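Local coordinates for protein putative ring-cleaving dioxygenase MhqO (Bacillus subtilis subsp. subtilis, PDB 3OAJ) that is a putative iron-dependent ring-cleaving dioxygenase of the extradiol family that may contribute to the breakdown and detoxification of aromatic compounds, at residues 11-16 with 61-66; 78-83 with 214-219; 157-162 with 263-268; 186-191 with 198-203. One frame throughout, in Å; residues are numbered along the deposited sequence.

Contact 1. Residues 11-16 with 61-66; sequences HITAIV and IITFFP. With ZN (zinc ion), chain C; SO4 (sulfate ion), chain D.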
loop_
_atom_site.group_PDB
_atom_site.type_symbol
_atom_site.label_atom_id
_atom_site.label_comp_id
_atom_site.label_asym_id
_atom_site.label_seq_id
_atom_site.Cartn_x
_atom_site.Cartn_y
_atom_site.Cartn_z
ATOM N N HIS A 11 1.151 -4.916 -1.566
ATOM C CA HIS A 11 0.390 -3.671 -1.702
ATOM C C HIS A 11 -0.187 -3.309 -0.343
ATOM O O HIS A 11 -0.154 -4.113 0.586
ATOM C CB HIS A 11 -0.749 -3.797 -2.738
ATOM C CG HIS A 11 -1.802 -4.802 -2.385
ATOM N ND1 HIS A 11 -1.709 -6.134 -2.740
ATOM C CD2 HIS A 11 -2.992 -4.662 -1.749
ATOM C CE1 HIS A 11 -2.799 -6.769 -2.339
ATOM N NE2 HIS A 11 -3.590 -5.904 -1.727
ATOM N N ILE A 12 -0.668 -2.076 -0.234
ATOM C CA ILE A 12 -1.412 -1.610 0.913
ATOM C C ILE A 12 -2.724 -1.045 0.384
ATOM O O ILE A 12 -2.782 -0.416 -0.664
ATOM C CB ILE A 12 -0.588 -0.506 1.650
ATOM C CG1 ILE A 12 0.614 -1.137 2.361
ATOM C CG2 ILE A 12 -1.434 0.277 2.640
ATOM C CD1 ILE A 12 1.699 -0.147 2.768
ATOM N N THR A 13 -3.787 -1.245 1.155
ATOM C CA THR A 13 -5.120 -0.863 0.727
ATOM C C THR A 13 -5.770 0.025 1.778
ATOM O O THR A 13 -5.764 -0.287 2.972
ATOM C CB THR A 13 -5.979 -2.106 0.439
ATOM O OG1 THR A 13 -5.395 -2.793 -0.664
ATOM C CG2 THR A 13 -7.469 -1.748 0.153
ATOM N N ALA A 14 -6.307 1.142 1.296
ATOM C CA ALA A 14 -6.914 2.141 2.166
ATOM C C ALA A 14 -8.287 2.590 1.689
ATOM O O ALA A 14 -8.573 2.584 0.499
ATOM C CB ALA A 14 -6.000 3.351 2.271
ATOM N N ILE A 15 -9.127 2.981 2.643
ATOM C CA ILE A 15 -10.409 3.598 2.330
ATOM C C ILE A 15 -10.178 5.103 2.361
ATOM O O ILE A 15 -9.583 5.624 3.306
ATOM C CB ILE A 15 -11.519 3.182 3.327
ATOM C CG1 ILE A 15 -11.754 1.666 3.244
ATOM C CG2 ILE A 15 -12.793 3.933 3.016
ATOM C CD1 ILE A 15 -12.806 1.117 4.221
ATOM N N VAL A 16 -10.604 5.788 1.299
ATOM C CA VAL A 16 -10.420 7.244 1.185
ATOM C C VAL A 16 -11.692 7.926 0.678
ATOM O O VAL A 16 -12.749 7.308 0.633
ATOM C CB VAL A 16 -9.197 7.599 0.290
ATOM C CG1 VAL A 16 -7.884 7.126 0.944
ATOM C CG2 VAL A 16 -9.371 7.041 -1.131
ATOM N N ILE A 61 2.614 -0.839 -4.955
ATOM C CA ILE A 61 1.180 -0.744 -5.224
ATOM C C ILE A 61 0.382 -0.232 -4.030
ATOM O O ILE A 61 0.284 -0.897 -3.006
ATOM C CB ILE A 61 0.600 -2.124 -5.619
ATOM C CG1 ILE A 61 1.388 -2.755 -6.780
ATOM C CG2 ILE A 61 -0.905 -2.022 -5.939
ATOM C CD1 ILE A 61 1.174 -4.265 -6.892
ATOM N N ILE A 62 -0.160 0.968 -4.176
ATOM C CA ILE A 62 -1.086 1.526 -3.191
ATOM C C ILE A 62 -2.469 1.496 -3.813
ATOM O O ILE A 62 -2.671 1.910 -4.952
ATOM C CB ILE A 62 -0.625 2.955 -2.710
ATOM C CG1 ILE A 62 -1.521 3.470 -1.565
ATOM C CG2 ILE A 62 -0.522 3.947 -3.880
ATOM C CD1 ILE A 62 -1.372 2.721 -0.238
ATOM N N THR A 63 -3.430 0.986 -3.052
ATOM C CA THR A 63 -4.770 0.753 -3.575
ATOM C C THR A 63 -5.826 1.417 -2.704
ATOM O O THR A 63 -5.645 1.564 -1.492
ATOM C CB THR A 63 -5.098 -0.771 -3.762
ATOM O OG1 THR A 63 -6.034 -1.202 -2.769
ATOM C CG2 THR A 63 -3.869 -1.648 -3.711
ATOM N N PHE A 64 -6.933 1.812 -3.341
ATOM C CA PHE A 64 -7.933 2.642 -2.662
ATOM C C PHE A 64 -9.349 2.228 -2.973
ATOM O O PHE A 64 -9.675 1.891 -4.117
ATOM C CB PHE A 64 -7.770 4.101 -3.106
ATOM C CG PHE A 64 -6.446 4.681 -2.767
ATOM C CD1 PHE A 64 -6.139 5.046 -1.449
ATOM C CD2 PHE A 64 -5.467 4.812 -3.767
ATOM C CE1 PHE A 64 -4.881 5.572 -1.141
ATOM C CE2 PHE A 64 -4.219 5.338 -3.478
ATOM C CZ PHE A 64 -3.924 5.716 -2.152
ATOM N N PHE A 65 -10.182 2.272 -1.939
ATOM C CA PHE A 65 -11.633 2.279 -2.101
ATOM C C PHE A 65 -12.107 3.726 -1.877
ATOM O O PHE A 65 -12.265 4.150 -0.728
ATOM C CB PHE A 65 -12.286 1.317 -1.104
ATOM C CG PHE A 65 -11.849 -0.112 -1.261
ATOM C CD1 PHE A 65 -12.022 -0.787 -2.468
ATOM C CD2 PHE A 65 -11.285 -0.796 -0.188
ATOM C CE1 PHE A 65 -11.603 -2.128 -2.606
ATOM C CE2 PHE A 65 -10.888 -2.120 -0.312
ATOM C CZ PHE A 65 -11.042 -2.785 -1.512
ATOM N N PRO A 66 -12.275 4.499 -2.966
ATOM C CA PRO A 66 -12.678 5.886 -2.785
ATOM C C PRO A 66 -14.194 6.014 -2.665
ATOM O O PRO A 66 -14.924 5.809 -3.643
ATOM C CB PRO A 66 -12.156 6.585 -4.054
ATOM C CG PRO A 66 -11.882 5.511 -5.043
ATOM C CD PRO A 66 -11.937 4.185 -4.368
HETATM ZN ZN ZN C . -5.184 -6.543 -0.522
HETATM S S SO4 D . -7.273 -6.310 -1.853
HETATM O O1 SO4 D . -8.152 -6.750 -0.771
HETATM O O2 SO4 D . -7.985 -6.047 -3.087
HETATM O O3 SO4 D . -6.502 -5.125 -1.473
HETATM O O4 SO4 D . -6.364 -7.425 -2.140
#
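The hydroxyl oxygen of Thr-13 has two oxygens close by, about a right angle apart: it donates a hydrogen bond to O3 of a sulfate, probably from the crystallisation liquor (Thr-13 OG1 to O3, 2.7 Å), and lies close to the hydroxyl of Thr-63 on the neighbouring strand (OG1 to OG1, 2.7 Å). The Thr-63 hydroxyl is also hydrogen-bonded to NE2 of His-48. Sulfate O3 is a zinc ligand as well, so in this crystal Thr-13 grips a zinc-bound oxygen from the second shell. His-11 supplies a first-shell bond, with NE2 2.1 Å from zinc. Its ring stands between the backbone N and the carbonyl carbon (chi1 63°), which swings the imidazole over to the metal, and Thr-13 OG1 lies at the ring's edge in its plane. Threonine suits this place twice over: its methyl, anti to the backbone N, packs against the Phe-65 ring, CG2 to CE2 3.5 Å. Beneath these side chains the strands run parallel, joined by bonds such as Thr-63 N to Ile-12 O at 2.8 Å. The other face is hydrophobic. There Ile-12 CG2 meets Ile-62 CD1 at 3.8 Å, and Val-16 CG1 lies 3.6 Å from Phe-64 CD1, while Ala-14 is small enough to sit beside the same ring. Strands 9-16 and 61-66 are the first and last of a beta-alpha-beta-beta-beta module of the VOC superfamily. With His-218 and Glu-266, His-11 binds the zinc, consistent with the two-histidine, one-carboxylate facial triad that holds iron in extradiol dioxygenases.

Contact 2. Residues 78-83 with 214-219; sequences GQVGVT and GTVHHI. With ZN (zinc ion), chain C.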
loop_
_atom_site.group_PDB
_atom_site.type_symbol
_atom_site.label_atom_id
_atom_site.label_comp_id
_atom_site.label_asym_id
_atom_site.label_seq_id
_atom_site.Cartn_x
_atom_site.Cartn_y
_atom_site.Cartn_z
ATOM N N GLY A 78 -4.132 -1.562 15.787
ATOM C CA GLY A 78 -4.800 -2.471 14.866
ATOM C C GLY A 78 -4.739 -2.037 13.398
ATOM O O GLY A 78 -5.488 -2.559 12.576
ATOM N N GLN A 79 -3.843 -1.101 13.057
ATOM C CA GLN A 79 -3.719 -0.590 11.689
ATOM C C GLN A 79 -2.274 -0.328 11.329
ATOM O O GLN A 79 -1.449 -0.095 12.216
ATOM C CB GLN A 79 -4.422 0.767 11.539
ATOM C CG GLN A 79 -5.913 0.762 11.799
ATOM C CD GLN A 79 -6.508 2.173 11.819
ATOM O OE1 GLN A 79 -5.851 3.144 11.451
ATOM N NE2 GLN A 79 -7.749 2.283 12.274
ATOM N N VAL A 80 -1.969 -0.338 10.034
ATOM C CA VAL A 80 -0.804 0.386 9.538
ATOM C C VAL A 80 -0.985 1.873 9.855
ATOM O O VAL A 80 -1.993 2.482 9.464
ATOM C CB VAL A 80 -0.649 0.218 8.013
ATOM C CG1 VAL A 80 0.541 1.010 7.475
ATOM C CG2 VAL A 80 -0.532 -1.240 7.652
ATOM N N GLY A 81 -0.016 2.445 10.569
ATOM C CA GLY A 81 -0.079 3.850 10.963
ATOM C C GLY A 81 0.477 4.800 9.919
ATOM O O GLY A 81 -0.105 5.868 9.660
ATOM N N VAL A 82 1.603 4.430 9.305
ATOM C CA VAL A 82 2.276 5.268 8.314
ATOM C C VAL A 82 2.713 4.409 7.121
ATOM O O VAL A 82 3.200 3.297 7.291
ATOM C CB VAL A 82 3.524 5.963 8.920
ATOM C CG1 VAL A 82 4.122 6.962 7.934
ATOM C CG2 VAL A 82 3.179 6.669 10.221
ATOM N N THR A 83 2.500 4.924 5.925
ATOM C CA THR A 83 2.955 4.261 4.721
ATOM C C THR A 83 4.185 5.019 4.237
ATOM O O THR A 83 4.160 6.252 4.119
ATOM C CB THR A 83 1.835 4.276 3.653
ATOM O OG1 THR A 83 0.699 3.571 4.178
ATOM C CG2 THR A 83 2.301 3.635 2.353
ATOM N N GLY A 214 -9.843 7.423 5.534
ATOM C CA GLY A 214 -8.664 8.004 6.140
ATOM C C GLY A 214 -7.911 7.036 7.032
ATOM O O GLY A 214 -7.146 7.450 7.885
ATOM N N THR A 215 -8.138 5.743 6.841
ATOM C CA THR A 215 -7.359 4.720 7.533
ATOM C C THR A 215 -6.914 3.656 6.546
ATOM O O THR A 215 -7.551 3.451 5.507
ATOM C CB THR A 215 -8.116 4.052 8.718
ATOM O OG1 THR A 215 -9.190 3.233 8.237
ATOM C CG2 THR A 215 -8.633 5.097 9.718
ATOM N N VAL A 216 -5.804 2.994 6.867
ATOM C CA VAL A 216 -5.346 1.856 6.079
ATOM C C VAL A 216 -6.172 0.641 6.476
ATOM O O VAL A 216 -6.282 0.324 7.661
ATOM C CB VAL A 216 -3.847 1.579 6.295
ATOM C CG1 VAL A 216 -3.429 0.314 5.552
ATOM C CG2 VAL A 216 -3.031 2.797 5.847
ATOM N N HIS A 217 -6.728 -0.044 5.477
ATOM C CA HIS A 217 -7.607 -1.204 5.702
ATOM C C HIS A 217 -6.800 -2.471 5.986
ATOM O O HIS A 217 -7.121 -3.239 6.896
ATOM C CB HIS A 217 -8.534 -1.425 4.500
ATOM C CG HIS A 217 -9.531 -2.523 4.713
ATOM N ND1 HIS A 217 -10.806 -2.291 5.180
ATOM C CD2 HIS A 217 -9.429 -3.864 4.549
ATOM C CE1 HIS A 217 -11.452 -3.441 5.282
ATOM N NE2 HIS A 217 -10.638 -4.411 4.909
ATOM N N HIS A 218 -5.757 -2.698 5.182
ATOM C CA HIS A 218 -4.892 -3.855 5.386
ATOM C C HIS A 218 -3.568 -3.720 4.660
ATOM O O HIS A 218 -3.399 -2.838 3.792
ATOM C CB HIS A 218 -5.608 -5.150 4.983
ATOM C CG HIS A 218 -5.958 -5.240 3.525
ATOM N ND1 HIS A 218 -7.188 -4.845 3.039
ATOM C CD2 HIS A 218 -5.274 -5.727 2.462
ATOM C CE1 HIS A 218 -7.246 -5.084 1.741
ATOM N NE2 HIS A 218 -6.092 -5.602 1.360
ATOM N N ILE A 219 -2.625 -4.587 5.034
ATOM C CA ILE A 219 -1.336 -4.644 4.383
ATOM C C ILE A 219 -1.102 -6.040 3.814
ATOM O O ILE A 219 -1.290 -7.035 4.513
ATOM C CB ILE A 219 -0.202 -4.182 5.358
ATOM C CG1 ILE A 219 1.174 -4.236 4.671
ATOM C CG2 ILE A 219 -0.210 -4.975 6.680
ATOM C CD1 ILE A 219 2.235 -3.340 5.329
HETATM ZN ZN ZN C . -5.184 -6.543 -0.522
HETATM O O HOH W 1 -5.693 -3.466 9.661
HETATM O O HOH W 2 -4.328 3.901 9.221
HETATM O O HOH W 3 -4.264 -1.450 8.514
#
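With chi1 of 178° in Val-80 and 175° in Val-216, each valine sets CG1 anti to its own backbone N; Val-216 CG1 comes to rest 3.7 Å from Val-80 CB. The other branch of Val-80, CG2, meets Ile-219 CB at 3.7 Å, the two side chains crossing at about a right angle. This is a meeting of two beta sheets, each pairing a VOC 1 half with a VOC 2 half: strands 79-87 and 215-223 each lie near the middle of their own sheet, and the segments cross at 129°. Beta-branched residues suit the place, because the two valines and Ile-219 set methyls and CB atoms against one another close to the backbone. Alongside, the flat amide of Gln-79 lies against Thr-215 CB, while its NE2 is hydrogen-bonded to Val-74 O.

The backbones are linked through water. One water donates to Gln-79 OE1 and to Val-80 O and accepts from Val-216 N at 2.9 Å; another accepts from Val-80 N and donates to Val-216 O at 2.8 Å. Both strands are irregular. Gly-78, whose positive phi suits glycine, forms with Gln-79 a G1 beta bulge facing Leu-160; Gly-81 with Val-82 makes a classic bulge facing Thr-158, and His-217 with His-218 another facing Thr-13. Within that last bulge, on the side turned from Val-80, His-218 NE2 binds zinc at 2.3 Å.

Contact 3. Residues 157-162 with 263-268; sequences ATLLSE and ILFEIA. With ZN (zinc ion), chain C.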
loop_
_atom_site.group_PDB
_atom_site.type_symbol
_atom_site.label_atom_id
_atom_site.label_comp_id
_atom_site.label_asym_id
_atom_site.label_seq_id
_atom_site.Cartn_x
_atom_site.Cartn_y
_atom_site.Cartn_z
ATOM N N ALA A 157 6.585 0.375 5.970
ATOM C CA ALA A 157 5.418 0.849 6.701
ATOM C C ALA A 157 5.700 0.822 8.186
ATOM O O ALA A 157 6.612 0.109 8.648
ATOM C CB ALA A 157 4.176 -0.015 6.378
ATOM N N THR A 158 4.893 1.583 8.926
ATOM C CA THR A 158 4.946 1.593 10.386
ATOM C C THR A 158 3.627 1.028 10.902
ATOM O O THR A 158 2.564 1.524 10.550
ATOM C CB THR A 158 5.165 3.033 10.943
ATOM O OG1 THR A 158 6.449 3.506 10.498
ATOM C CG2 THR A 158 5.091 3.044 12.491
ATOM N N LEU A 159 3.716 -0.044 11.686
ATOM C CA LEU A 159 2.551 -0.752 12.210
ATOM C C LEU A 159 2.221 -0.318 13.617
ATOM O O LEU A 159 3.107 -0.176 14.457
ATOM C CB LEU A 159 2.799 -2.268 12.203
ATOM C CG LEU A 159 3.318 -2.844 10.873
ATOM C CD1 LEU A 159 3.526 -4.357 10.980
ATOM C CD2 LEU A 159 2.371 -2.506 9.729
ATOM N N LEU A 160 0.928 -0.124 13.862
ATOM C CA LEU A 160 0.389 0.155 15.190
ATOM C C LEU A 160 -0.371 -1.089 15.630
ATOM O O LEU A 160 -1.419 -1.411 15.094
ATOM C CB LEU A 160 -0.555 1.353 15.142
ATOM C CG LEU A 160 -0.029 2.618 14.456
ATOM C CD1 LEU A 160 -1.108 3.696 14.461
ATOM C CD2 LEU A 160 1.229 3.137 15.153
ATOM N N SER A 161 0.203 -1.809 16.582
ATOM C CA SER A 161 -0.326 -3.094 17.014
ATOM C C SER A 161 -0.941 -3.010 18.413
ATOM O O SER A 161 -0.391 -2.345 19.301
ATOM C CB SER A 161 0.806 -4.130 17.006
ATOM O OG SER A 161 0.405 -5.338 17.624
ATOM N N GLU A 162 -2.071 -3.684 18.623
ATOM C CA GLU A 162 -2.637 -3.779 19.972
ATOM C C GLU A 162 -1.748 -4.627 20.884
ATOM O O GLU A 162 -1.787 -4.475 22.100
ATOM C CB GLU A 162 -4.050 -4.358 19.951
ATOM C CG GLU A 162 -5.103 -3.443 19.340
ATOM C CD GLU A 162 -6.510 -3.988 19.505
ATOM O OE1 GLU A 162 -6.723 -4.867 20.369
ATOM O OE2 GLU A 162 -7.400 -3.524 18.770
ATOM N N ILE A 263 -4.101 -6.109 13.387
ATOM C CA ILE A 263 -3.894 -5.629 12.032
ATOM C C ILE A 263 -4.340 -6.712 11.056
ATOM O O ILE A 263 -4.040 -7.891 11.259
ATOM C CB ILE A 263 -2.416 -5.271 11.789
ATOM C CG1 ILE A 263 -1.899 -4.317 12.871
ATOM C CG2 ILE A 263 -2.246 -4.597 10.439
ATOM C CD1 ILE A 263 -0.372 -4.157 12.863
ATOM N N LEU A 264 -5.039 -6.311 9.995
ATOM C CA LEU A 264 -5.400 -7.253 8.949
ATOM C C LEU A 264 -4.241 -7.409 7.969
ATOM O O LEU A 264 -3.816 -6.432 7.342
ATOM C CB LEU A 264 -6.684 -6.804 8.244
ATOM C CG LEU A 264 -7.187 -7.762 7.149
ATOM C CD1 LEU A 264 -7.450 -9.155 7.719
ATOM C CD2 LEU A 264 -8.447 -7.207 6.471
ATOM N N PHE A 265 -3.729 -8.639 7.869
ATOM C CA PHE A 265 -2.647 -8.954 6.944
ATOM C C PHE A 265 -3.210 -9.731 5.756
ATOM O O PHE A 265 -4.259 -10.388 5.843
ATOM C CB PHE A 265 -1.615 -9.855 7.640
ATOM C CG PHE A 265 -0.545 -9.111 8.441
ATOM C CD1 PHE A 265 -0.689 -7.777 8.818
ATOM C CD2 PHE A 265 0.594 -9.798 8.861
ATOM C CE1 PHE A 265 0.284 -7.136 9.560
ATOM C CE2 PHE A 265 1.601 -9.151 9.602
ATOM C CZ PHE A 265 1.437 -7.819 9.958
ATOM N N GLU A 266 -2.469 -9.702 4.660
ATOM C CA GLU A 266 -2.851 -10.440 3.465
ATOM C C GLU A 266 -1.570 -11.026 2.893
ATOM O O GLU A 266 -0.501 -10.449 3.069
ATOM C CB GLU A 266 -3.502 -9.476 2.464
ATOM C CG GLU A 266 -3.744 -10.046 1.042
ATOM C CD GLU A 266 -4.316 -9.024 0.094
ATOM O OE1 GLU A 266 -4.539 -7.864 0.498
ATOM O OE2 GLU A 266 -4.527 -9.381 -1.082
ATOM N N ILE A 267 -1.665 -12.200 2.275
ATOM C CA ILE A 267 -0.589 -12.682 1.397
ATOM C C ILE A 267 -1.152 -12.652 -0.020
ATOM O O ILE A 267 -2.185 -13.263 -0.288
ATOM C CB ILE A 267 -0.110 -14.112 1.753
ATOM C CG1 ILE A 267 0.177 -14.262 3.263
ATOM C CG2 ILE A 267 1.075 -14.545 0.826
ATOM C CD1 ILE A 267 1.280 -13.411 3.798
ATOM N N ALA A 268 -0.461 -11.937 -0.906
ATOM C CA ALA A 268 -0.851 -11.776 -2.299
ATOM C C ALA A 268 0.259 -12.269 -3.204
ATOM O O ALA A 268 1.443 -12.002 -2.964
ATOM C CB ALA A 268 -1.129 -10.313 -2.597
HETATM ZN ZN ZN C . -5.184 -6.543 -0.522
#
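A small, mainly apolar contact between the two sheets, within the second VOC range, brings Leu-159 and the carbonyl of Leu-160 against Ile-263. Most of the contact is made by the long branch of Ile-263: CD1 lies 3.7 Å from Leu-159 CB and equally 3.7 Å from Leu-160 O. CG1 of Ile-263 is anti to its carbonyl carbon (chi1 -52°) and the chain continues extended, so the long branch is the one that reaches across. Isoleucine suits the place because this branch carries an apolar methyl to the Leu-159 side chain. Ser-161 CB borders the same methyl at 4.3 Å, and its hydroxyl is hydrogen-bonded to Thr-167. Farther along, Leu-159 CD1 touches Phe-265 CZ at the edge of the ring, near its plane, at 4.2 Å. That ring also makes an edge-to-face contact with Trp-221. Strand alternation turns the next residue, Glu-266, the other way, where its carboxylate OE1 binds zinc. Segment 157-162 belongs to a strand set between strands 79-87 and 198-202 and leads into helix 164-174; segment 263-268 lies on strand 264-269, with Ile-263 just before it, held between strands 215-223 and 253-258.

Contact 4. Residues 186-191 with 198-203; sequences FVRYRS and VIDLKL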
loop_
_atom_site.group_PDB
_atom_site.type_symbol
_atom_site.label_atom_id
_atom_site.label_comp_id
_atom_site.label_asym_id
_atom_site.label_seq_id
_atom_site.Cartn_x
_atom_site.Cartn_y
_atom_site.Cartn_z
ATOM N N PHE A 186 10.401 2.325 18.649
ATOM C CA PHE A 186 10.253 1.415 17.510
ATOM C C PHE A 186 11.157 0.200 17.567
ATOM O O PHE A 186 12.277 0.278 18.064
ATOM C CB PHE A 186 10.553 2.143 16.200
ATOM C CG PHE A 186 9.627 3.292 15.920
ATOM C CD1 PHE A 186 8.303 3.061 15.534
ATOM C CD2 PHE A 186 10.079 4.598 16.045
ATOM C CE1 PHE A 186 7.434 4.137 15.269
ATOM C CE2 PHE A 186 9.225 5.676 15.790
ATOM C CZ PHE A 186 7.902 5.444 15.401
ATOM N N VAL A 187 10.664 -0.921 17.047
ATOM C CA VAL A 187 11.545 -1.993 16.605
ATOM C C VAL A 187 11.445 -2.064 15.083
ATOM O O VAL A 187 10.353 -1.917 14.512
ATOM C CB VAL A 187 11.257 -3.353 17.309
ATOM C CG1 VAL A 187 9.831 -3.812 17.043
ATOM C CG2 VAL A 187 12.274 -4.417 16.893
ATOM N N ARG A 188 12.596 -2.250 14.438
ATOM C CA ARG A 188 12.680 -2.280 12.975
ATOM C C ARG A 188 13.013 -3.674 12.469
ATOM O O ARG A 188 13.903 -4.353 13.010
ATOM C CB ARG A 188 13.736 -1.290 12.479
ATOM C CG ARG A 188 13.992 -1.344 10.968
ATOM C CD ARG A 188 14.744 -0.110 10.490
ATOM N NE ARG A 188 13.832 1.026 10.386
ATOM C CZ ARG A 188 14.079 2.145 9.714
ATOM N NH1 ARG A 188 15.230 2.288 9.069
ATOM N NH2 ARG A 188 13.158 3.108 9.676
ATOM N N TYR A 189 12.307 -4.071 11.424
ATOM C CA TYR A 189 12.482 -5.310 10.722
ATOM C C TYR A 189 12.748 -5.083 9.240
ATOM O O TYR A 189 12.299 -4.146 8.700
ATOM C CB TYR A 189 11.227 -6.191 10.919
ATOM C CG TYR A 189 11.104 -6.748 12.304
ATOM C CD1 TYR A 189 11.848 -7.811 12.660
ATOM C CD2 TYR A 189 10.277 -6.217 13.246
ATOM C CE1 TYR A 189 11.814 -8.318 13.852
ATOM C CE2 TYR A 189 10.260 -6.765 14.518
ATOM C CZ TYR A 189 11.046 -7.819 14.775
ATOM O OH TYR A 189 11.094 -8.463 15.936
ATOM N N ARG A 190 13.490 -5.975 8.608
ATOM C CA ARG A 190 13.791 -5.859 7.186
ATOM C C ARG A 190 13.462 -7.182 6.501
ATOM O O ARG A 190 13.867 -8.248 6.978
ATOM C CB ARG A 190 15.270 -5.480 6.997
ATOM C CG ARG A 190 15.803 -5.535 5.589
ATOM C CD ARG A 190 17.212 -4.951 5.515
ATOM N NE ARG A 190 17.187 -3.495 5.471
ATOM C CZ ARG A 190 17.126 -2.789 4.341
ATOM N NH1 ARG A 190 17.101 -3.420 3.168
ATOM N NH2 ARG A 190 17.113 -1.461 4.385
ATOM N N SER A 191 12.732 -7.109 5.391
ATOM C CA SER A 191 12.493 -8.284 4.549
ATOM C C SER A 191 13.590 -8.370 3.504
ATOM O O SER A 191 14.377 -7.442 3.379
ATOM C CB SER A 191 11.096 -8.239 3.914
ATOM O OG SER A 191 10.952 -7.122 3.064
ATOM N N VAL A 198 11.271 -2.252 4.701
ATOM C CA VAL A 198 11.645 -1.777 6.032
ATOM C C VAL A 198 10.380 -1.563 6.869
ATOM O O VAL A 198 9.598 -0.629 6.634
ATOM C CB VAL A 198 12.514 -0.484 5.965
ATOM C CG1 VAL A 198 12.870 -0.023 7.371
ATOM C CG2 VAL A 198 13.793 -0.715 5.136
ATOM N N ILE A 199 10.179 -2.466 7.813
ATOM C CA ILE A 199 8.943 -2.502 8.594
ATOM C C ILE A 199 9.189 -2.086 10.045
ATOM O O ILE A 199 9.875 -2.791 10.776
ATOM C CB ILE A 199 8.294 -3.917 8.523
ATOM C CG1 ILE A 199 8.216 -4.441 7.073
ATOM C CG2 ILE A 199 6.940 -3.928 9.236
ATOM C CD1 ILE A 199 7.438 -3.527 6.074
ATOM N N ASP A 200 8.652 -0.939 10.433
ATOM C CA ASP A 200 8.784 -0.422 11.783
ATOM C C ASP A 200 7.528 -0.761 12.551
ATOM O O ASP A 200 6.420 -0.709 12.001
ATOM C CB ASP A 200 9.014 1.092 11.773
ATOM C CG ASP A 200 10.368 1.458 11.191
ATOM O OD1 ASP A 200 11.350 0.788 11.580
ATOM O OD2 ASP A 200 10.448 2.372 10.340
ATOM N N LEU A 201 7.721 -1.172 13.800
ATOM C CA LEU A 201 6.626 -1.534 14.682
ATOM C C LEU A 201 6.741 -0.656 15.918
ATOM O O LEU A 201 7.775 -0.647 16.596
ATOM C CB LEU A 201 6.700 -3.031 15.036
ATOM C CG LEU A 201 5.811 -3.577 16.158
ATOM C CD1 LEU A 201 4.323 -3.464 15.825
ATOM C CD2 LEU A 201 6.171 -5.029 16.435
ATOM N N LYS A 202 5.677 0.088 16.203
ATOM C CA LYS A 202 5.612 0.923 17.387
ATOM C C LYS A 202 5.442 0.031 18.614
ATOM O O LYS A 202 4.640 -0.905 18.619
ATOM C CB LYS A 202 4.472 1.941 17.267
ATOM C CG LYS A 202 4.525 3.036 18.331
ATOM C CD LYS A 202 3.614 4.198 17.971
ATOM C CE LYS A 202 3.505 5.214 19.114
ATOM N NZ LYS A 202 4.779 5.892 19.462
ATOM N N LEU A 203 6.220 0.314 19.649
ATOM C CA LEU A 203 6.286 -0.593 20.790
ATOM C C LEU A 203 5.298 -0.268 21.895
ATOM O O LEU A 203 5.053 -1.103 22.772
ATOM C CB LEU A 203 7.714 -0.696 21.315
ATOM C CG LEU A 203 8.581 -1.545 20.371
ATOM C CD1 LEU A 203 10.037 -1.384 20.704
ATOM C CD2 LEU A 203 8.181 -3.016 20.391
#
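Strands 186-190 and 198-202 form a beta hairpin, centred on the cross-strand salt bridge of Arg-188 with Asp-200. These residues are a non-hydrogen-bonded antiparallel pair, which brings their side chains side by side. The arginine grips side-on, NE to OD1 at 2.8 Å and NH2 to OD2 at 2.9 Å, each oxygen using its syn lone pair. The NE bond is nearly straight (176°), and the guanidinium and carboxylate planes are only 21° apart. The bend at chi3 (-78°) turns the guanidinium to Asp-200, with Val-198 CG1 3.3 Å above the centre of its plane. Arg-111 forms a second salt bridge with Asp-200 OD2; Glu-114 takes Arg-188 NH1 in a salt bridge, and Tyr-116 OH shares NH2 with Asp-200. Such surroundings would be expected to keep the buried pair charged. Val-198 CG2 likewise lies over a face of the Arg-190 guanidinium, whose NH1 is salt-bridged to Glu-134.

The opposite face of the hairpin is largely apolar: Val-187 CG1 packs on Leu-201 CB at 3.8 Å and, just past the strand end, on Leu-203 CD2 at 3.8 Å. Tyr-189, its hydroxyl bonded to Glu-172, and Leu-201 are covered by helix 164-174. Paired backbone bonds, including Val-187 N to Leu-201 O at 2.9 Å, tie the strands together. A helix against one face of an antiparallel hairpin in a mixed sheet is typical of the VOC fold.

Overall arrangement
Contacts 1, 2 and 3 gather round one zinc ion, to which each brings one ligand, although contacts 1 and 3 have centres about 14 Å apart. Strands 9-16, 215-223 and 264-269 stand side by side in one eight-stranded sheet, shared by both VOC ranges. Contacts 2 and 3, centres about 7 Å apart, join it to the second eight-stranded sheet, where strands 79-87, 153-160, 198-202 and 186-190 follow in order. Contact 4 lies at the outer part of that sheet, about 21 Å from contact 1 between centres. Along the chain contact 1 closes first, contacts 2 and 3 alternate, and contact 4 is nested within both. The metal site draws His-11 from the first VOC range, His-218 and Glu-266 from the second.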